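Local coordinates for protein alginate lyase A1-II' (Sphingomonas sp. A1, PDB 2CWS) that probably depolymerises alginate by beta-elimination, being the family-7 polysaccharide lyase domain cut from a longer bacterial protein, at residues 53-58 / 204-209; 113-118 / 194-199; 132-137 / 151-156; 138-143 / 187-192; 160-165 / 175-180. All coordinates share one frame; numbering follows the deposited sequence. Where two conformers were deposited one is given.

Contact 1. Residues 53-58 / 204-209; sequences APTTGG and NYVQDN. With SO4 (sulfate ion), chain B.
Thr55 and Asn209 are the closest backbone approach, the carbonyl O of Thr55 receiving a CA-H...O contact from Asn209 CA at 3.2 Å, where 53-58 leaves its strand through a type I turn from Pro54 to Gly57. The methyl of Thr55 does most of the touching: CG2 lies anti to the carbonyl carbon (OG1 chi1 62°) and crosses the Asp208 side chain, 3.6 Å from its CG. Both polar ends look to other partners. Thr55 OG1 bonds to Thr210 O, while the Asp208 carboxylate takes Thr210 OG1 on OD2 and Ser103 N on OD1. Asp208 O is buried without a partner, with Thr55 CB 3.3 Å from it. Nearer the strands, Ala53 CB meets Val206 CG2 at 3.7 Å. These side chains fill the interior of the beta sandwich of this concanavalin-like fold, for strands 49-54 and 204-206 belong to its two different sheets. Tyr205 leaves the strand away from 53-58, and its ring reaches the sulfate. Gln207 NE2 lies above the ring centre and donates to Tyr205 O (3.0 Å, 173°) from above the carbonyl plane. Gln207 itself centres an inverse gamma turn. Tyr205 OH donates to sulfate O3 at 2.7 Å and also bonds to Ser63 OG; His112 and Arg67 hold the same ion, and Arg67 makes a cation-pi contact with the ring. The sulfate, probably from the crystallisation liquor, may mark an anion-binding pocket, as would suit an acidic sugar. An alanine at Tyr205 would probably leave the anion and Ser63 without this hydroxyl, and Arg67 and the Gln207 amide without the ring.

Contact 2. Residues 113-118 / 194-199; sequences GIMDDG and KNLKYY
Ile114 and Lys197 form an antiparallel hydrogen-bonded pair: Ile114 N donates to Lys197 O at 2.8 Å, and Lys197 N donates to Ile114 O at 2.8 Å. The neighbouring Gly113 and Tyr198 are a non-hydrogen-bonded pair, in which Gly113 CA gives a CA-H...O contact to Lys197 O. Beyond them the direct backbone bonds end, and a water links the chains, accepting from Asp116 N at 2.9 Å and donating to Asn195 O at 2.7 Å. The segments thus join strands 106-114 and 197-202 of one sheet of the beta sandwich, where the first enters its type I turn from Met115 to Gly118. Among apolar contacts, Ile114 crosses the Tyr199 side chain at about a right angle, its CB in the ring plane at the edge, 3.9 Å from CE1. On that ring Arg71 makes a cation-pi contact and His112 lies almost parallel. On the other face Tyr198 packs beside the Gly113 backbone, CD1 3.9 Å from Gly113 CA, and its hydroxyl is bonded to Trp193 O. Among charged groups, Asp116 OD1 and Lys197 NZ stay 4.2 Å apart, beyond a salt bridge; NZ bonds to a glycerol, probably from the crystallisation liquor, and weakly to Asn82 O.

Contact 3. Residues 132-137 / 151-156; sequences GQLDMQ and NYFTGI
Tyr152 has two flat neighbours across the strand pair, the Gln133 amide and the Asp135 carboxylate. The amide crosses the ring obliquely, planes 28° apart, with Gln133 CD 3.3 Å from Tyr152 CD2. With CG anti to the backbone N (chi1 -179°), the Asp135 carboxylate runs alongside the ring, OD2 3.2 Å from Tyr152 CE2. A water sits in the ring plane at its edge, 2.7 Å from Tyr152 OH. The Phe153 ring, on the other face of the sheet, has Leu134 O in plane at its edge, 3.5 Å from CD1; Arg182 adds a cation-pi contact. Strands 133-139 and 148-154 form an antiparallel hairpin, with a G1 beta bulge, Gly155 and Ile156 facing Gly132, at the end away from the connecting loop. Leu134 and Phe153 are its central hydrogen-bonded pair (Phe153 N to Leu134 O, 2.8 Å). Asn151 reinforces this pairing: its ND2 donates to Met136 O (2.9 Å, 165°), the acceptor lying in the amide plane, and its backbone N meets Asp135 OD1 at 2.9 Å. Asp135 OD2 accepts from His150 ND1. With a backbone N-H on one oxygen and His150 on the other, the buried Asp135 carboxylate is likely to be stabilised in its ionised form.

Contact 4. Residues 138-143 / 187-192; sequences VKQNSD and VGKDAG
Ser142 grips one oxygen of Asp190 twice. Its backbone N donates to Asp190 OD1 at 2.8 Å, nearly straight at 169° and onto the anti lone pair, while Ser142 OG donates to the same Asp190 OD1 at 2.8 Å from above the carboxylate plane. Ser142 OG lies between the backbone N and the carbonyl carbon (chi1 66°), which turns the hydroxyl to the same oxygen as the N-H. The other oxygen stays within its own segment: Gly192 N donates to Asp190 OD2 at 2.8 Å, also from above the carboxylate plane, closing an Asx turn. With three donors on two oxygens the carboxylate is held against turning. An alanine in place of Asp190 would probably leave Ser142 N, its hydroxyl and Gly192 N without this acceptor and let the loop 140-143 drift from the helix end. Asp190 is the first residue to leave helical angles after the short helix 186-189, and the contact joins that corner, which follows strand 180-185 of one sheet of the beta sandwich, to the loop after strand 133-139 of the other sheet. Gly192 is tightly placed, since a CB there would clash with Ser142 OG. One residue before Asp190, Lys189 CG packs 3.3 Å from Gln140 O, an oxygen that also accepts from Trp193 NE1. A second shell shapes the loop: Lys139 NZ donates to Asn141 O at 2.8 Å and to Asp143 O at 2.8 Å, tying it into a tight bend around the ammonium group. Asp143 OD2 turns to Thr145 OG1, remaining 4.8 Å from the like-charged Asp190 OD1.

Contact 5. Residues 160-165 / 175-180; sequences DLYNME and VTMNGD
Asn178 OD1 draws several donors together: Asn163 N reaches it at 2.9 Å in an almost straight bond (178°), nearly along the side-chain C=O axis, a water shared with Leu161 O donates to it at 2.8 Å, and a water on Asn163 ND2 donates weakly. Another water ties Asn178 ND2 to the same Leu161 O, so both ends of the amide are fixed. With CG anti to the carbonyl carbon (chi1 -55°), the amide is carried back toward 160-165, where OD1 stands in for a backbone carbonyl just where the strand pairing gives way to the turn. The backbone completes the exchange, Asn178 N donating to Asn163 O at 2.8 Å. Asn178 and Gly179 are the central residues of a type I' turn from Met177 to Asp180, leading from strand 172-177 into strand 180-185; its positive phi angles suit this Asn-Gly pair. Further along, Glu165 and Thr176 form a hydrogen-bonded antiparallel pair with their CB atoms 3.9 Å apart; Thr176 OG1 also bonds to Thr181 OG1. On the opposite face the bent chain of Met177 lies alongside both Tyr162 and Met164. Its CE presses on Tyr162 CB at 3.4 Å, its SD touches Met164 CE at 3.7 Å, and SD lies 5.5 Å from the Tyr162 ring centroid in an oblique Met-aromatic contact. The Tyr162 hydroxyl is bonded to Thr97. Strands 162-169 and 172-177 are a hairpin within one sheet, flanked by strands 88-99 and 180-185, while Met164 and Met177 pack on Leu134 of strand 133-139 in the facing sheet.

All five contacts lie in one two-sheet beta sandwich. Contact 5 is a hairpin of one sheet and contact 3 a hairpin of the other; with centres about 10 Å apart they pack face to face. In the chain contact 3 closes before contact 5 opens. Contacts 3 and 4 share strand 133-139 and alternate along the chain, and contact 5 is nested within contact 4. Contacts 1 and 4 bridge the two sheets at sites about 28 Å apart between centres. Contact 2, within the sheet of contact 3, touches contact 4 through Leu196 and Ser142. Contact 1 encloses the other four, so residues distant in sequence meet to build the sandwich that carries the sulfate site.

Contact 1. Residues 53-58 / 204-209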
# COMPACT_ATOMS: atom_id res chain seq x y z
N ALA A 53 -2.30 -13.41 3.11
CA ALA A 53 -1.58 -13.31 4.39
C ALA A 53 -2.49 -13.78 5.51
O ALA A 53 -3.65 -13.35 5.59
CB ALA A 53 -1.13 -11.87 4.68
N PRO A 54 -1.99 -14.62 6.40
CA PRO A 54 -2.74 -15.07 7.57
C PRO A 54 -2.62 -14.09 8.72
O PRO A 54 -1.60 -13.41 8.91
CB PRO A 54 -2.04 -16.41 7.92
CG PRO A 54 -0.59 -16.13 7.57
CD PRO A 54 -0.62 -15.28 6.31
N THR A 55 -3.65 -14.07 9.58
CA THR A 55 -3.66 -13.14 10.72
C THR A 55 -2.58 -13.45 11.74
O THR A 55 -2.21 -12.53 12.50
CB THR A 55 -5.03 -13.08 11.43
OG1 THR A 55 -5.33 -14.37 11.97
CG2 THR A 55 -6.12 -12.66 10.43
N THR A 56 -2.07 -14.68 11.73
CA THR A 56 -0.98 -15.07 12.65
C THR A 56 0.39 -14.87 12.03
O THR A 56 1.39 -15.34 12.63
CB THR A 56 -1.19 -16.54 13.06
OG1 THR A 56 -1.31 -17.26 11.80
CG2 THR A 56 -2.44 -16.73 13.87
N GLY A 57 0.50 -14.20 10.92
CA GLY A 57 1.78 -14.02 10.26
C GLY A 57 2.73 -13.13 11.08
O GLY A 57 2.39 -12.43 12.01
N GLY A 58 4.01 -13.18 10.61
CA GLY A 58 4.99 -12.30 11.21
C GLY A 58 4.72 -10.84 10.95
O GLY A 58 4.04 -10.53 9.92
N ASN A 204 -1.60 -6.28 0.57
CA ASN A 204 -2.59 -6.85 1.51
C ASN A 204 -1.97 -6.75 2.90
O ASN A 204 -1.20 -7.60 3.33
CB ASN A 204 -2.86 -8.29 1.13
CG ASN A 204 -3.82 -9.02 2.03
OD1 ASN A 204 -3.96 -10.29 1.82
ND2 ASN A 204 -4.40 -8.39 2.98
N TYR A 205 -2.36 -5.70 3.65
CA TYR A 205 -1.84 -5.44 4.98
C TYR A 205 -3.03 -5.71 5.91
O TYR A 205 -3.99 -4.93 5.96
CB TYR A 205 -1.33 -4.01 5.03
CG TYR A 205 -0.81 -3.52 6.37
CD1 TYR A 205 -0.25 -4.37 7.32
CD2 TYR A 205 -0.84 -2.16 6.62
CE1 TYR A 205 0.26 -3.86 8.50
CE2 TYR A 205 -0.35 -1.63 7.79
CZ TYR A 205 0.17 -2.50 8.75
OH TYR A 205 0.70 -2.02 9.92
N VAL A 206 -2.99 -6.83 6.60
CA VAL A 206 -4.20 -7.38 7.21
C VAL A 206 -4.45 -6.79 8.59
O VAL A 206 -3.63 -6.98 9.48
CB VAL A 206 -4.03 -8.91 7.34
CG1 VAL A 206 -5.33 -9.54 7.86
CG2 VAL A 206 -3.63 -9.56 6.00
N GLN A 207 -5.59 -6.09 8.75
CA GLN A 207 -5.85 -5.43 10.04
C GLN A 207 -6.60 -6.36 10.99
O GLN A 207 -7.69 -6.12 11.46
CB GLN A 207 -6.60 -4.08 9.86
CG GLN A 207 -5.88 -3.18 8.82
CD GLN A 207 -4.50 -2.81 9.25
OE1 GLN A 207 -4.24 -2.10 10.23
NE2 GLN A 207 -3.49 -3.32 8.49
N ASP A 208 -5.95 -7.48 11.24
CA ASP A 208 -6.40 -8.54 12.17
C ASP A 208 -5.16 -9.35 12.49
O ASP A 208 -4.53 -9.86 11.58
CB ASP A 208 -7.47 -9.40 11.53
CG ASP A 208 -8.11 -10.44 12.42
OD1 ASP A 208 -9.32 -10.76 12.19
OD2 ASP A 208 -7.42 -10.90 13.35
N ASN A 209 -4.79 -9.41 13.77
CA ASN A 209 -3.62 -10.23 14.16
C ASN A 209 -4.01 -11.36 15.14
O ASN A 209 -3.18 -11.86 15.86
CB ASN A 209 -2.49 -9.40 14.77
CG ASN A 209 -2.91 -8.63 15.97
OD1 ASN A 209 -2.06 -7.80 16.44
ND2 ASN A 209 -4.06 -8.82 16.54
S SO4 B . 2.93 0.34 8.87
O1 SO4 B . 2.87 0.08 7.31
O2 SO4 B . 3.66 1.54 9.19
O3 SO4 B . 1.63 0.49 9.39
O4 SO4 B . 3.61 -0.79 9.51

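Contact 2. Residues 113-118 / 194-199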
# COMPACT_ATOMS: atom_id res chain seq x y z
N GLY A 113 5.35 7.55 4.98
CA GLY A 113 6.47 8.40 5.24
C GLY A 113 7.71 7.64 5.64
O GLY A 113 7.66 6.50 6.10
N ILE A 114 8.85 8.33 5.50
CA ILE A 114 10.14 7.75 5.93
C ILE A 114 11.07 8.94 6.17
O ILE A 114 10.95 9.98 5.50
CB ILE A 114 10.70 6.79 4.86
CG1 ILE A 114 11.98 6.05 5.35
CG2 ILE A 114 10.92 7.47 3.52
CD1 ILE A 114 12.32 4.89 4.43
N MET A 115 11.97 8.79 7.12
CA MET A 115 12.96 9.90 7.31
C MET A 115 13.95 9.89 6.19
O MET A 115 14.15 8.91 5.50
CB MET A 115 13.68 9.75 8.65
CG MET A 115 12.84 9.52 9.87
SD MET A 115 11.75 10.94 10.16
CE MET A 115 12.97 12.16 10.63
N ASP A 116 14.64 11.04 6.04
CA ASP A 116 15.70 11.12 5.04
C ASP A 116 16.73 10.01 5.19
O ASP A 116 17.24 9.50 4.22
CB ASP A 116 16.39 12.47 5.19
CG ASP A 116 16.95 13.05 3.92
OD1 ASP A 116 16.53 12.66 2.82
OD2 ASP A 116 17.80 13.96 4.05
N ASP A 117 17.04 9.65 6.43
CA ASP A 117 18.09 8.64 6.65
C ASP A 117 17.52 7.24 6.59
O ASP A 117 18.25 6.28 6.87
CB ASP A 117 18.77 8.87 8.00
CG ASP A 117 17.92 8.62 9.22
OD1 ASP A 117 16.74 8.24 9.07
OD2 ASP A 117 18.47 8.81 10.37
N GLY A 118 16.26 7.10 6.23
CA GLY A 118 15.75 5.75 6.10
C GLY A 118 14.98 5.23 7.28
O GLY A 118 14.31 4.20 7.18
N LYS A 194 7.17 18.34 5.33
CA LYS A 194 8.26 18.64 4.41
C LYS A 194 9.57 18.04 4.88
O LYS A 194 10.51 18.01 4.08
CB LYS A 194 8.44 20.17 4.27
CG LYS A 194 7.26 20.89 3.61
CD LYS A 194 7.58 22.37 3.49
CE LYS A 194 6.42 23.19 2.99
NZ LYS A 194 6.84 24.60 2.69
N ASN A 195 9.66 17.57 6.13
CA ASN A 195 10.89 16.94 6.65
C ASN A 195 10.86 15.43 6.58
O ASN A 195 11.72 14.77 7.18
CB ASN A 195 11.08 17.36 8.12
CG ASN A 195 11.34 18.88 8.22
OD1 ASN A 195 12.04 19.42 7.36
ND2 ASN A 195 10.77 19.49 9.25
N LEU A 196 9.91 14.89 5.81
CA LEU A 196 9.83 13.46 5.54
C LEU A 196 9.90 13.25 4.04
O LEU A 196 9.55 14.12 3.25
CB LEU A 196 8.55 12.88 6.13
CG LEU A 196 8.46 12.99 7.63
CD1 LEU A 196 7.10 12.41 8.06
CD2 LEU A 196 9.58 12.24 8.35
N LYS A 197 10.29 12.03 3.66
CA LYS A 197 10.15 11.52 2.30
C LYS A 197 9.09 10.44 2.32
O LYS A 197 8.49 10.13 3.37
CB LYS A 197 11.48 10.96 1.82
CG LYS A 197 12.61 11.99 2.03
CD LYS A 197 12.52 13.15 1.07
CE LYS A 197 12.87 12.81 -0.36
NZ LYS A 197 14.31 12.58 -0.72
N TYR A 198 8.79 9.87 1.14
CA TYR A 198 7.61 9.03 0.95
C TYR A 198 7.88 7.93 -0.03
O TYR A 198 8.74 8.05 -0.93
CB TYR A 198 6.39 9.86 0.37
CG TYR A 198 6.12 11.07 1.26
CD1 TYR A 198 5.32 10.90 2.41
CD2 TYR A 198 6.72 12.30 1.04
CE1 TYR A 198 5.10 11.97 3.27
CE2 TYR A 198 6.54 13.36 1.91
CZ TYR A 198 5.74 13.20 3.01
OH TYR A 198 5.51 14.21 3.90
N TYR A 199 7.13 6.85 0.09
CA TYR A 199 7.11 5.78 -0.89
C TYR A 199 5.71 5.17 -0.92
O TYR A 199 4.97 5.18 0.08
CB TYR A 199 8.18 4.71 -0.59
CG TYR A 199 8.06 4.04 0.74
CD1 TYR A 199 8.79 4.53 1.83
CD2 TYR A 199 7.25 2.95 0.97
CE1 TYR A 199 8.73 3.94 3.07
CE2 TYR A 199 7.15 2.35 2.20
CZ TYR A 199 7.88 2.86 3.27
OH TYR A 199 7.78 2.24 4.49
O HOH W 1 13.80 13.19 7.75

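Contact 3. Residues 132-137 / 151-156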
# COMPACT_ATOMS: atom_id res chain seq x y z
N GLY A 132 -18.07 -3.01 1.64
CA GLY A 132 -19.11 -2.01 1.48
C GLY A 132 -18.58 -0.56 1.55
O GLY A 132 -19.36 0.35 1.21
N GLN A 133 -17.32 -0.36 1.95
CA GLN A 133 -16.81 1.01 1.99
C GLN A 133 -15.27 0.94 1.99
O GLN A 133 -14.68 0.09 2.66
CB GLN A 133 -17.31 1.66 3.27
CG GLN A 133 -16.42 2.72 3.80
CD GLN A 133 -16.90 3.37 5.06
OE1 GLN A 133 -17.85 4.14 5.04
NE2 GLN A 133 -16.23 3.03 6.18
N LEU A 134 -14.67 1.85 1.23
CA LEU A 134 -13.23 2.06 1.38
C LEU A 134 -13.02 3.44 1.99
O LEU A 134 -13.74 4.41 1.67
CB LEU A 134 -12.52 1.93 0.04
CG LEU A 134 -10.97 1.90 0.23
CD1 LEU A 134 -10.33 0.81 -0.60
CD2 LEU A 134 -10.46 3.30 -0.11
N ASP A 135 -12.08 3.55 2.91
CA ASP A 135 -11.75 4.79 3.60
C ASP A 135 -10.30 5.13 3.25
O ASP A 135 -9.39 4.41 3.66
CB ASP A 135 -11.92 4.58 5.09
CG ASP A 135 -11.62 5.80 5.93
OD1 ASP A 135 -11.35 6.90 5.42
OD2 ASP A 135 -11.66 5.58 7.19
N MET A 136 -10.10 6.18 2.47
CA MET A 136 -8.75 6.69 2.23
C MET A 136 -8.40 7.62 3.36
O MET A 136 -8.80 8.79 3.38
CB MET A 136 -8.77 7.62 0.99
CG MET A 136 -8.75 6.77 -0.26
SD MET A 136 -7.18 5.96 -0.56
CE MET A 136 -7.22 6.02 -2.35
N GLN A 137 -7.66 7.13 4.32
CA GLN A 137 -7.31 7.86 5.54
C GLN A 137 -6.02 8.63 5.28
O GLN A 137 -5.05 8.06 4.80
CB GLN A 137 -7.10 6.86 6.69
CG GLN A 137 -8.38 6.11 7.00
CD GLN A 137 -8.30 5.08 8.13
OE1 GLN A 137 -9.34 4.47 8.51
NE2 GLN A 137 -7.16 4.83 8.66
N ASN A 151 -11.88 9.62 4.41
CA ASN A 151 -12.49 9.92 3.10
C ASN A 151 -13.21 8.66 2.65
O ASN A 151 -12.55 7.68 2.21
CB ASN A 151 -11.44 10.34 2.07
CG ASN A 151 -10.74 11.64 2.48
OD1 ASN A 151 -11.27 12.74 2.25
ND2 ASN A 151 -9.58 11.53 3.14
N TYR A 152 -14.52 8.66 2.78
CA TYR A 152 -15.30 7.43 2.62
C TYR A 152 -15.88 7.30 1.20
O TYR A 152 -16.47 8.29 0.69
CB TYR A 152 -16.49 7.40 3.60
CG TYR A 152 -15.98 7.38 5.05
CD1 TYR A 152 -16.14 8.45 5.90
CD2 TYR A 152 -15.31 6.24 5.52
CE1 TYR A 152 -15.65 8.35 7.26
CE2 TYR A 152 -14.82 6.12 6.82
CZ TYR A 152 -15.01 7.19 7.66
OH TYR A 152 -14.52 7.17 8.96
N PHE A 153 -15.71 6.11 0.65
CA PHE A 153 -16.25 5.75 -0.66
C PHE A 153 -17.26 4.64 -0.40
O PHE A 153 -16.89 3.50 -0.08
CB PHE A 153 -15.12 5.29 -1.61
CG PHE A 153 -14.12 6.40 -1.85
CD1 PHE A 153 -13.02 6.56 -0.97
CD2 PHE A 153 -14.30 7.27 -2.90
CE1 PHE A 153 -12.15 7.63 -1.22
CE2 PHE A 153 -13.40 8.29 -3.16
CZ PHE A 153 -12.33 8.46 -2.33
N THR A 154 -18.52 4.98 -0.58
CA THR A 154 -19.64 4.10 -0.30
C THR A 154 -19.92 3.17 -1.47
O THR A 154 -20.03 3.60 -2.63
CB THR A 154 -20.88 4.96 -0.03
OG1 THR A 154 -20.60 5.77 1.11
CG2 THR A 154 -22.09 4.11 0.24
N GLY A 155 -20.08 1.85 -1.15
CA GLY A 155 -20.61 0.85 -2.09
C GLY A 155 -19.55 -0.14 -2.57
O GLY A 155 -19.89 -1.08 -3.30
N ILE A 156 -18.30 0.02 -2.17
CA ILE A 156 -17.13 -0.80 -2.59
C ILE A 156 -17.26 -2.15 -1.87
O ILE A 156 -16.93 -2.17 -0.67
CB ILE A 156 -15.78 -0.13 -2.27
CG1 ILE A 156 -15.68 1.41 -2.62
CG2 ILE A 156 -14.64 -0.89 -2.88
CD1 ILE A 156 -16.05 1.50 -4.09
O HOH W 2 -19.89 4.61 3.42
O HOH W 3 -13.37 5.09 10.14

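Contact 4. Residues 138-143 / 187-192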
# COMPACT_ATOMS: atom_id res chain seq x y z
N VAL A 138 -6.04 9.91 5.61
CA VAL A 138 -4.83 10.75 5.46
C VAL A 138 -4.44 11.25 6.83
O VAL A 138 -5.23 11.94 7.52
CB VAL A 138 -5.05 11.93 4.48
CG1 VAL A 138 -3.75 12.68 4.30
CG2 VAL A 138 -5.57 11.43 3.13
N LYS A 139 -3.25 10.93 7.27
CA LYS A 139 -2.82 11.34 8.58
C LYS A 139 -2.70 12.85 8.65
O LYS A 139 -2.26 13.48 7.69
CB LYS A 139 -1.48 10.65 8.88
CG LYS A 139 -1.09 10.81 10.37
CD LYS A 139 0.18 10.08 10.74
CE LYS A 139 0.40 9.90 12.22
NZ LYS A 139 0.26 11.17 13.02
N GLN A 140 -3.09 13.44 9.78
CA GLN A 140 -3.02 14.89 9.92
C GLN A 140 -1.57 15.39 10.07
O GLN A 140 -1.13 16.25 9.30
CB GLN A 140 -3.82 15.36 11.18
CG GLN A 140 -5.35 15.22 10.87
CD GLN A 140 -6.19 15.61 12.06
OE1 GLN A 140 -7.19 16.34 11.88
NE2 GLN A 140 -5.82 15.23 13.26
N ASN A 141 -0.86 14.84 11.08
CA ASN A 141 0.42 15.41 11.47
C ASN A 141 1.56 14.40 11.24
O ASN A 141 1.35 13.18 11.36
CB ASN A 141 0.41 15.75 12.96
CG ASN A 141 -0.59 16.86 13.26
OD1 ASN A 141 -0.95 17.65 12.38
ND2 ASN A 141 -0.99 16.79 14.52
N SER A 142 2.74 14.96 10.95
CA SER A 142 3.91 14.16 10.59
C SER A 142 4.58 13.46 11.75
O SER A 142 5.50 12.70 11.52
CB SER A 142 4.93 15.07 9.89
OG SER A 142 5.44 16.06 10.79
N ASP A 143 4.18 13.72 12.99
CA ASP A 143 4.71 13.12 14.17
C ASP A 143 3.66 12.20 14.83
O ASP A 143 2.77 11.70 14.11
CB ASP A 143 5.21 14.23 15.08
CG ASP A 143 4.15 15.18 15.58
OD1 ASP A 143 4.50 16.12 16.35
OD2 ASP A 143 3.00 14.91 15.23
N VAL A 187 0.71 19.04 3.82
CA VAL A 187 1.69 20.02 4.24
C VAL A 187 1.02 21.26 4.84
O VAL A 187 1.60 21.86 5.77
CB VAL A 187 2.59 20.36 3.02
CG1 VAL A 187 3.33 21.66 3.19
CG2 VAL A 187 3.55 19.18 2.73
N GLY A 188 -0.17 21.63 4.35
CA GLY A 188 -0.87 22.77 4.94
C GLY A 188 -1.32 22.47 6.35
O GLY A 188 -1.48 23.42 7.16
N LYS A 189 -1.57 21.22 6.71
CA LYS A 189 -1.91 20.86 8.10
C LYS A 189 -0.69 20.89 9.00
O LYS A 189 -0.79 21.40 10.12
CB LYS A 189 -2.55 19.48 8.15
CG LYS A 189 -2.95 19.04 9.54
CD LYS A 189 -3.95 19.95 10.24
CE LYS A 189 -4.42 19.39 11.58
NZ LYS A 189 -5.42 20.48 12.07
N ASP A 190 0.44 20.38 8.51
CA ASP A 190 1.67 20.32 9.28
C ASP A 190 2.83 20.46 8.34
O ASP A 190 3.18 19.55 7.58
CB ASP A 190 1.71 19.00 10.03
CG ASP A 190 3.00 18.80 10.82
OD1 ASP A 190 3.23 17.65 11.26
OD2 ASP A 190 3.73 19.77 11.03
N ALA A 191 3.54 21.60 8.46
CA ALA A 191 4.70 21.80 7.61
C ALA A 191 5.81 20.80 7.90
O ALA A 191 6.74 20.66 7.10
CB ALA A 191 5.26 23.22 7.76
N GLY A 192 5.71 20.11 9.05
CA GLY A 192 6.71 19.05 9.29
C GLY A 192 6.66 17.93 8.29
O GLY A 192 7.65 17.18 8.20

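Contact 5. Residues 160-165 / 175-180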
# COMPACT_ATOMS: atom_id res chain seq x y z
N ASP A 160 -15.71 -6.72 -5.65
CA ASP A 160 -15.87 -5.69 -6.65
C ASP A 160 -14.50 -5.19 -7.13
O ASP A 160 -13.57 -5.08 -6.37
CB ASP A 160 -16.59 -4.47 -6.10
CG ASP A 160 -18.07 -4.67 -5.83
OD1 ASP A 160 -18.67 -5.73 -6.18
OD2 ASP A 160 -18.65 -3.68 -5.28
N LEU A 161 -14.39 -4.82 -8.39
CA LEU A 161 -13.16 -4.24 -8.90
C LEU A 161 -13.18 -2.77 -8.57
O LEU A 161 -14.20 -2.09 -8.82
CB LEU A 161 -13.14 -4.39 -10.44
CG LEU A 161 -11.84 -3.89 -11.07
CD1 LEU A 161 -10.82 -5.00 -10.86
CD2 LEU A 161 -11.96 -3.50 -12.52
N TYR A 162 -12.08 -2.26 -8.06
CA TYR A 162 -11.89 -0.81 -7.87
C TYR A 162 -10.70 -0.34 -8.71
O TYR A 162 -9.70 -1.03 -8.88
CB TYR A 162 -11.67 -0.43 -6.40
CG TYR A 162 -10.86 -1.41 -5.55
CD1 TYR A 162 -11.49 -2.25 -4.68
CD2 TYR A 162 -9.47 -1.45 -5.62
CE1 TYR A 162 -10.78 -3.15 -3.87
CE2 TYR A 162 -8.73 -2.34 -4.86
CZ TYR A 162 -9.39 -3.18 -3.98
OH TYR A 162 -8.73 -4.11 -3.19
N ASN A 163 -10.86 0.88 -9.20
CA ASN A 163 -9.81 1.64 -9.85
C ASN A 163 -9.33 2.78 -8.96
O ASN A 163 -10.03 3.78 -8.82
CB ASN A 163 -10.30 2.26 -11.14
CG ASN A 163 -10.60 1.20 -12.17
OD1 ASN A 163 -9.71 0.46 -12.55
ND2 ASN A 163 -11.85 1.07 -12.61
N MET A 164 -8.18 2.63 -8.37
CA MET A 164 -7.69 3.52 -7.34
C MET A 164 -6.60 4.41 -7.89
O MET A 164 -5.81 3.97 -8.73
CB MET A 164 -7.14 2.67 -6.19
CG MET A 164 -6.63 3.49 -5.02
SD MET A 164 -5.87 2.45 -3.75
CE MET A 164 -7.31 1.50 -3.21
N GLU A 165 -6.55 5.65 -7.38
CA GLU A 165 -5.39 6.50 -7.69
C GLU A 165 -5.07 7.24 -6.40
O GLU A 165 -5.95 7.68 -5.68
CB GLU A 165 -5.73 7.46 -8.82
CG GLU A 165 -4.56 8.36 -9.23
CD GLU A 165 -4.92 9.17 -10.45
OE1 GLU A 165 -4.46 10.31 -10.54
OE2 GLU A 165 -5.70 8.67 -11.32
N VAL A 175 -6.94 11.52 -3.35
CA VAL A 175 -7.26 10.11 -3.13
C VAL A 175 -8.51 9.79 -3.92
O VAL A 175 -9.53 10.47 -3.77
CB VAL A 175 -7.35 9.80 -1.62
CG1 VAL A 175 -6.00 10.07 -0.96
CG2 VAL A 175 -8.47 10.58 -0.91
N THR A 176 -8.43 8.74 -4.74
CA THR A 176 -9.49 8.50 -5.72
C THR A 176 -9.87 7.05 -5.76
O THR A 176 -9.02 6.15 -5.83
CB THR A 176 -8.93 8.85 -7.14
OG1 THR A 176 -8.51 10.23 -7.11
CG2 THR A 176 -9.95 8.66 -8.25
N MET A 177 -11.19 6.82 -5.81
CA MET A 177 -11.75 5.50 -6.13
C MET A 177 -12.74 5.66 -7.25
O MET A 177 -13.68 6.47 -7.13
CB MET A 177 -12.50 4.90 -4.90
CG MET A 177 -11.55 4.57 -3.77
SD MET A 177 -10.51 3.13 -4.12
CE MET A 177 -11.77 1.82 -3.89
N ASN A 178 -12.55 4.92 -8.31
CA ASN A 178 -13.52 4.88 -9.42
C ASN A 178 -13.83 6.28 -9.93
O ASN A 178 -14.97 6.61 -10.22
CB ASN A 178 -14.79 4.14 -9.04
CG ASN A 178 -14.47 2.72 -8.53
OD1 ASN A 178 -13.47 2.10 -8.93
ND2 ASN A 178 -15.33 2.23 -7.68
N GLY A 179 -12.77 7.10 -10.05
CA GLY A 179 -12.97 8.43 -10.65
C GLY A 179 -13.51 9.48 -9.68
O GLY A 179 -13.64 10.64 -10.08
N ASP A 180 -13.75 9.13 -8.41
CA ASP A 180 -14.23 10.07 -7.38
C ASP A 180 -13.00 10.48 -6.56
O ASP A 180 -12.43 9.63 -5.88
CB ASP A 180 -15.27 9.35 -6.54
CG ASP A 180 -15.82 10.12 -5.38
OD1 ASP A 180 -15.28 11.23 -5.07
OD2 ASP A 180 -16.78 9.62 -4.74
O HOH W 4 -14.24 -0.05 -10.57
O HOH W 5 -15.13 -0.43 -6.72
O HOH W 6 -14.02 3.03 -12.11
O HOH W 7 -10.18 5.93 -10.54
O HOH W 8 -5.89 10.64 -7.06